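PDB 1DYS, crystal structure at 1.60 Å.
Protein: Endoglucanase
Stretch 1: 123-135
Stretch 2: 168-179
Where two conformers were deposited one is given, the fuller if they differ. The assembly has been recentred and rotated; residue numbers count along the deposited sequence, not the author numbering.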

# COMPACT_ATOMS: atom_id res chain seq x y z
N LYS A 123 1.56 23.68 -6.62
CA LYS A 123 1.54 23.25 -8.01
C LYS A 123 0.30 23.70 -8.76
O LYS A 123 0.38 24.14 -9.90
CB LYS A 123 1.51 21.69 -7.99
CG LYS A 123 2.92 21.17 -7.67
CD LYS A 123 2.82 19.63 -7.66
CE LYS A 123 4.09 19.02 -7.06
NZ LYS A 123 5.29 19.31 -7.87
N LEU A 124 -0.87 23.67 -8.11
CA LEU A 124 -2.08 24.12 -8.82
C LEU A 124 -2.12 25.64 -8.96
O LEU A 124 -2.55 26.10 -10.02
CB LEU A 124 -3.34 23.61 -8.12
CG LEU A 124 -3.85 22.23 -8.56
CD1 LEU A 124 -2.81 21.14 -8.30
CD2 LEU A 124 -5.08 21.90 -7.73
N LYS A 125 -1.70 26.39 -7.94
CA LYS A 125 -1.76 27.86 -8.06
C LYS A 125 -0.73 28.33 -9.06
O LYS A 125 -0.97 29.37 -9.71
CB LYS A 125 -1.58 28.52 -6.68
CG LYS A 125 -2.80 28.36 -5.78
CD LYS A 125 -2.59 28.97 -4.39
CE LYS A 125 -3.90 28.86 -3.63
NZ LYS A 125 -3.80 29.31 -2.23
N ALA A 126 0.37 27.61 -9.26
CA ALA A 126 1.35 28.03 -10.29
C ALA A 126 0.78 27.80 -11.68
O ALA A 126 1.03 28.58 -12.61
CB ALA A 126 2.65 27.27 -10.10
N ALA A 127 -0.05 26.76 -11.84
CA ALA A 127 -0.59 26.45 -13.16
C ALA A 127 -1.93 27.13 -13.36
O ALA A 127 -2.99 26.51 -13.58
CB ALA A 127 -0.70 24.92 -13.32
N SER A 128 -1.94 28.46 -13.33
CA SER A 128 -3.12 29.30 -13.46
C SER A 128 -3.84 29.23 -14.81
O SER A 128 -4.99 29.65 -14.93
CB SER A 128 -2.73 30.76 -13.18
OG SER A 128 -1.71 31.25 -14.01
N ASP A 129 -3.17 28.69 -15.81
CA ASP A 129 -3.58 28.45 -17.16
C ASP A 129 -4.36 27.14 -17.29
O ASP A 129 -4.93 26.84 -18.34
CB ASP A 129 -2.36 28.35 -18.08
CG ASP A 129 -1.35 27.29 -17.75
OD1 ASP A 129 -0.98 27.13 -16.56
OD2 ASP A 129 -0.81 26.57 -18.62
N VAL A 130 -4.31 26.32 -16.24
CA VAL A 130 -5.02 25.04 -16.30
C VAL A 130 -6.24 25.00 -15.41
O VAL A 130 -6.22 25.46 -14.27
CB VAL A 130 -4.00 23.95 -15.87
CG1 VAL A 130 -4.62 22.56 -15.84
CG2 VAL A 130 -2.81 23.96 -16.83
N GLN A 131 -7.33 24.38 -15.92
CA GLN A 131 -8.50 24.25 -15.04
C GLN A 131 -8.45 22.93 -14.27
O GLN A 131 -8.17 21.92 -14.94
CB GLN A 131 -9.81 24.30 -15.87
CG GLN A 131 -9.94 25.70 -16.51
CD GLN A 131 -10.38 26.77 -15.53
OE1 GLN A 131 -11.25 26.56 -14.67
NE2 GLN A 131 -9.75 27.94 -15.61
N PHE A 132 -8.77 22.95 -12.98
CA PHE A 132 -8.72 21.73 -12.19
C PHE A 132 -10.04 21.45 -11.49
O PHE A 132 -10.69 22.34 -10.94
CB PHE A 132 -7.66 21.87 -11.07
CG PHE A 132 -6.24 22.01 -11.53
CD1 PHE A 132 -5.42 20.94 -11.84
CD2 PHE A 132 -5.72 23.29 -11.74
CE1 PHE A 132 -4.14 21.12 -12.28
CE2 PHE A 132 -4.44 23.47 -12.22
CZ PHE A 132 -3.61 22.39 -12.46
N ALA A 133 -10.41 20.16 -11.49
CA ALA A 133 -11.49 19.68 -10.66
C ALA A 133 -10.85 18.75 -9.59
O ALA A 133 -10.23 17.77 -9.99
CB ALA A 133 -12.54 18.83 -11.35
N VAL A 134 -10.94 19.18 -8.35
CA VAL A 134 -10.27 18.40 -7.31
C VAL A 134 -11.31 17.78 -6.42
O VAL A 134 -12.13 18.42 -5.78
CB VAL A 134 -9.32 19.28 -6.45
CG1 VAL A 134 -8.70 18.46 -5.32
CG2 VAL A 134 -8.27 19.93 -7.33
N ILE A 135 -11.27 16.44 -6.30
CA ILE A 135 -12.11 15.69 -5.42
C ILE A 135 -11.36 15.61 -4.09
O ILE A 135 -10.21 15.18 -4.03
CB ILE A 135 -12.46 14.31 -5.97
CG1 ILE A 135 -13.46 14.53 -7.11
CG2 ILE A 135 -12.97 13.41 -4.85
CD1 ILE A 135 -13.95 13.23 -7.75
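Stretch 2, residues 168-179: SQLQASHIHLYL

His-174, just before the strand of stretch 2, plugs its imidazole into the turn that links helix and strand in stretch 1. Its NE2 donates to Leu-124 O (2.8 Å, nearly linear at 171°), Ser-128 CA lies over one ring face, 3.8 Å from the centroid in a CH-pi contact, and Val-130 O approaches the ring edge, 3.1 Å from His-174 CD2. The side chain (chi1 64°, p) leaves from a type I turn, Ala-172 to Ile-175; the receiving loop contains another, Ala-127 to Val-130.

Beyond it, strand 175-179 runs parallel to strand 132-135, crossing at -24° with axes 4.8 Å apart at closest approach. Phe-132 pairs with Ile-175, Ala-133 with His-176, Val-134 with Leu-177 and Ile-135 with Tyr-178. The ladder alternates: Phe-132 N to His-174 O (2.8 Å), His-176 N to Phe-132 O (2.8 Å), Val-134 N to His-176 O (2.9 Å), Tyr-178 N to Val-134 O (2.9 Å).

On one sheet face Val-134 CB meets Leu-177 CD2 at 3.9 Å; on the other Ala-133 CB lies 4.2 Å from Tyr-178 CE2, and His-176 NE2 donates to Gln-131 OE1 (2.8 Å). At the helical end, the extended Lys-125 brings NZ to Gln-169 O (3.0 Å), and water 2 links NZ to Gln-169 OE1.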

# COMPACT_ATOMS: atom_id res chain seq x y z
N SER A 168 -9.20 25.53 2.54
CA SER A 168 -8.64 26.89 2.70
C SER A 168 -7.47 27.15 1.79
O SER A 168 -7.23 28.30 1.38
CB SER A 168 -8.25 27.16 4.16
OG SER A 168 -7.02 26.59 4.61
N GLN A 169 -6.63 26.15 1.50
CA GLN A 169 -5.46 26.36 0.67
C GLN A 169 -5.69 26.28 -0.84
O GLN A 169 -4.75 26.56 -1.59
CB GLN A 169 -4.38 25.31 0.99
CG GLN A 169 -3.70 25.59 2.34
CD GLN A 169 -2.67 26.68 2.09
OE1 GLN A 169 -1.79 26.59 1.22
NE2 GLN A 169 -2.83 27.78 2.81
N LEU A 170 -6.87 25.89 -1.28
CA LEU A 170 -7.15 25.67 -2.68
C LEU A 170 -8.24 26.56 -3.24
O LEU A 170 -9.13 26.14 -3.98
CB LEU A 170 -7.57 24.18 -2.86
CG LEU A 170 -6.38 23.24 -2.56
CD1 LEU A 170 -6.88 21.79 -2.44
CD2 LEU A 170 -5.29 23.29 -3.60
N GLN A 171 -8.25 27.83 -2.78
CA GLN A 171 -9.23 28.78 -3.32
C GLN A 171 -8.60 29.53 -4.49
O GLN A 171 -7.63 30.25 -4.28
CB GLN A 171 -9.60 29.77 -2.23
CG GLN A 171 -10.29 29.26 -1.00
CD GLN A 171 -11.66 28.65 -1.27
OE1 GLN A 171 -12.58 29.33 -1.73
NE2 GLN A 171 -11.78 27.37 -0.97
N ALA A 172 -9.11 29.36 -5.70
CA ALA A 172 -8.59 30.06 -6.88
C ALA A 172 -9.64 29.97 -7.98
O ALA A 172 -10.45 29.03 -7.93
CB ALA A 172 -7.29 29.48 -7.36
N SER A 173 -9.70 30.90 -8.93
CA SER A 173 -10.75 30.79 -9.95
C SER A 173 -10.59 29.62 -10.90
O SER A 173 -11.57 29.29 -11.57
CB SER A 173 -10.80 32.11 -10.73
OG SER A 173 -9.70 32.21 -11.60
N HIS A 174 -9.42 28.97 -10.98
CA HIS A 174 -9.19 27.87 -11.89
C HIS A 174 -9.19 26.52 -11.14
O HIS A 174 -8.97 25.49 -11.74
CB HIS A 174 -7.90 28.03 -12.69
CG HIS A 174 -6.69 28.02 -11.79
ND1 HIS A 174 -6.43 29.00 -10.86
CD2 HIS A 174 -5.69 27.11 -11.70
CE1 HIS A 174 -5.30 28.70 -10.23
NE2 HIS A 174 -4.84 27.54 -10.69
N ILE A 175 -9.49 26.61 -9.84
CA ILE A 175 -9.56 25.38 -9.03
C ILE A 175 -10.99 25.19 -8.54
O ILE A 175 -11.58 26.03 -7.84
CB ILE A 175 -8.64 25.47 -7.80
CG1 ILE A 175 -7.18 25.67 -8.19
CG2 ILE A 175 -8.80 24.21 -6.94
CD1 ILE A 175 -6.27 25.93 -6.98
N HIS A 176 -11.61 24.04 -8.89
CA HIS A 176 -12.99 23.74 -8.57
C HIS A 176 -13.07 22.54 -7.62
O HIS A 176 -12.64 21.46 -8.00
CB HIS A 176 -13.74 23.45 -9.88
CG HIS A 176 -13.46 24.57 -10.85
ND1 HIS A 176 -14.11 25.80 -10.76
CD2 HIS A 176 -12.56 24.66 -11.85
CE1 HIS A 176 -13.61 26.56 -11.73
NE2 HIS A 176 -12.68 25.92 -12.40
N LEU A 177 -13.49 22.83 -6.40
CA LEU A 177 -13.45 21.80 -5.36
C LEU A 177 -14.75 21.06 -5.22
O LEU A 177 -15.82 21.64 -5.11
CB LEU A 177 -13.06 22.47 -4.04
CG LEU A 177 -11.71 23.20 -4.04
CD1 LEU A 177 -11.49 23.90 -2.70
CD2 LEU A 177 -10.56 22.25 -4.33
N TYR A 178 -14.65 19.72 -5.18
CA TYR A 178 -15.79 18.85 -4.98
C TYR A 178 -15.48 17.98 -3.77
O TYR A 178 -14.58 17.13 -3.78
CB TYR A 178 -16.02 18.00 -6.24
CG TYR A 178 -16.50 18.80 -7.46
CD1 TYR A 178 -17.87 19.01 -7.62
CD2 TYR A 178 -15.63 19.31 -8.37
CE1 TYR A 178 -18.34 19.71 -8.73
CE2 TYR A 178 -16.07 20.04 -9.47
CZ TYR A 178 -17.42 20.23 -9.63
OH TYR A 178 -17.80 20.93 -10.74
N LEU A 179 -16.18 18.19 -2.66
CA LEU A 179 -15.99 17.46 -1.41
C LEU A 179 -16.73 16.14 -1.45
O LEU A 179 -17.93 16.06 -1.74
CB LEU A 179 -16.43 18.38 -0.25
CG LEU A 179 -16.37 17.84 1.16
CD1 LEU A 179 -14.94 17.47 1.53
CD2 LEU A 179 -16.92 18.90 2.14
O HOH W 1 -6.29 29.33 -1.10
O HOH W 2 -1.63 28.45 -0.71